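Local structure of tubulin-specific chaperone, putative (Trypanosoma brucei, 4B6M) at residues D10-R15 with V38-D43. The protein is a tubulin-binding cofactor B that probably binds alpha-tubulin and microtubule plus ends, its CAP-Gly domain being the part described here. Numbering follows the deposited sequence.
Sequences DRCLCR and VGVEFD
R11 and D43 meet tip to tip on the SH3-like antiparallel sheet of the CAP-Gly domain, bridging strand 11-14 and the end of strand 36-42. The two strands are not neighbours: strand 19-26 runs between them, and the sheet is so strongly twisted and curled that their short segments cross at 92°. From CB outward, R11 first places CG anti to the carbonyl carbon (chi1 -66°); the chain bends again at chi2 and chi3, and the side chain as a whole touches L20 of the intervening strand and P81. NE donates a hydrogen bond to the backbone O of F79. Beyond CZ, NH1 gives a hydrogen bond to D43 OD1 at 2.9 Å, on the syn lone pair, and is also hydrogen-bonded to S22 OG. NH2 gives D43 OD2, also 2.9 Å away, a nearly straight bond, meeting it on the syn side, slightly out of the carboxylate plane. Guanidinium and carboxylate lie 21° apart, so this is a nearly coplanar, end-on, two-nitrogen salt bridge, and the bonds to F79 and S22 help fix the guanidinium's rotation. On the inner side of the curled sheet the contact is apolar. C12 SG lies against both methyls of V40, and C14 SG against V40 CG2 (4.0 Å). L69 packs on C14 and F42, V74 on C12 and C14. C14 SG makes an oblique sulfur-aromatic contact with F42, and at the ring's edge, near its plane, C14 CB sits 3.9 Å from F42 CE1.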
# COMPACT_ATOMS: atom_id res chain seq x y z
N ASP A 10 -8.40 2.60 4.52
CA ASP A 10 -8.23 1.54 5.53
C ASP A 10 -6.83 1.53 6.12
O ASP A 10 -5.85 1.79 5.40
CB ASP A 10 -8.48 0.15 4.93
CG ASP A 10 -9.93 -0.18 4.80
OD1 ASP A 10 -10.77 0.57 5.35
OD2 ASP A 10 -10.23 -1.18 4.13
N ARG A 11 -6.71 1.23 7.41
CA ARG A 11 -5.40 0.95 8.00
C ARG A 11 -5.08 -0.53 7.88
O ARG A 11 -6.00 -1.38 7.89
CB ARG A 11 -5.34 1.41 9.47
CG ARG A 11 -5.44 2.94 9.59
CD ARG A 11 -4.12 3.60 9.20
NE ARG A 11 -3.08 3.27 10.16
CZ ARG A 11 -1.81 3.65 10.06
NH1 ARG A 11 -1.40 4.36 9.01
NH2 ARG A 11 -0.93 3.29 11.01
N CYS A 12 -3.80 -0.85 7.78
CA CYS A 12 -3.39 -2.22 7.49
C CYS A 12 -2.02 -2.60 8.00
O CYS A 12 -1.16 -1.74 8.24
CB CYS A 12 -3.52 -2.48 5.97
SG CYS A 12 -2.44 -1.42 4.94
N LEU A 13 -1.82 -3.91 8.16
CA LEU A 13 -0.50 -4.49 8.33
C LEU A 13 -0.30 -5.36 7.11
O LEU A 13 -1.18 -6.16 6.76
CB LEU A 13 -0.43 -5.40 9.57
CG LEU A 13 -0.38 -4.76 10.96
CD1 LEU A 13 -0.40 -5.87 12.01
CD2 LEU A 13 0.84 -3.88 11.15
N CYS A 14 0.86 -5.21 6.50
CA CYS A 14 1.17 -5.84 5.22
C CYS A 14 2.36 -6.76 5.30
O CYS A 14 3.40 -6.41 5.86
CB CYS A 14 1.50 -4.77 4.18
SG CYS A 14 0.16 -3.62 3.85
N ARG A 15 2.24 -7.94 4.69
CA ARG A 15 3.37 -8.82 4.49
C ARG A 15 4.30 -8.32 3.39
O ARG A 15 3.83 -7.57 2.53
CB ARG A 15 2.86 -10.22 4.09
CG ARG A 15 2.15 -10.94 5.21
CD ARG A 15 2.04 -12.41 4.87
NE ARG A 15 1.05 -12.59 3.83
CZ ARG A 15 0.89 -13.72 3.14
NH1 ARG A 15 1.64 -14.79 3.38
NH2 ARG A 15 -0.06 -13.78 2.21
N VAL A 38 -3.31 -3.37 -4.46
CA VAL A 38 -3.57 -2.43 -3.38
C VAL A 38 -2.37 -1.49 -3.24
O VAL A 38 -1.22 -1.94 -3.06
CB VAL A 38 -3.82 -3.19 -2.05
CG1 VAL A 38 -4.18 -2.21 -0.94
CG2 VAL A 38 -4.94 -4.23 -2.21
N GLY A 39 -2.60 -0.19 -3.39
CA GLY A 39 -1.54 0.79 -3.18
C GLY A 39 -1.51 1.17 -1.72
O GLY A 39 -2.54 1.61 -1.22
N VAL A 40 -0.37 1.01 -1.06
CA VAL A 40 -0.27 1.31 0.38
C VAL A 40 0.77 2.39 0.62
O VAL A 40 1.85 2.36 0.02
CB VAL A 40 0.10 0.05 1.20
CG1 VAL A 40 0.36 0.41 2.65
CG2 VAL A 40 -1.00 -1.00 1.11
N GLU A 41 0.45 3.34 1.49
CA GLU A 41 1.46 4.25 2.00
C GLU A 41 1.84 3.80 3.41
O GLU A 41 1.01 3.82 4.34
CB GLU A 41 0.96 5.69 2.03
CG GLU A 41 1.98 6.64 2.60
CD GLU A 41 1.50 8.08 2.61
OE1 GLU A 41 0.38 8.35 2.12
OE2 GLU A 41 2.25 8.91 3.12
N PHE A 42 3.09 3.40 3.57
CA PHE A 42 3.57 2.94 4.85
C PHE A 42 3.90 4.09 5.78
O PHE A 42 4.21 5.21 5.33
CB PHE A 42 4.77 2.02 4.66
CG PHE A 42 4.43 0.78 3.89
CD1 PHE A 42 3.73 -0.24 4.51
CD2 PHE A 42 4.77 0.64 2.54
CE1 PHE A 42 3.37 -1.38 3.82
CE2 PHE A 42 4.43 -0.51 1.84
CZ PHE A 42 3.72 -1.53 2.49
N ASP A 43 3.83 3.81 7.08
CA ASP A 43 4.20 4.79 8.07
C ASP A 43 5.70 5.04 8.09
O ASP A 43 6.14 6.17 8.32
CB ASP A 43 3.75 4.34 9.45
CG ASP A 43 2.25 4.38 9.63
OD1 ASP A 43 1.49 4.67 8.68
OD2 ASP A 43 1.80 4.08 10.76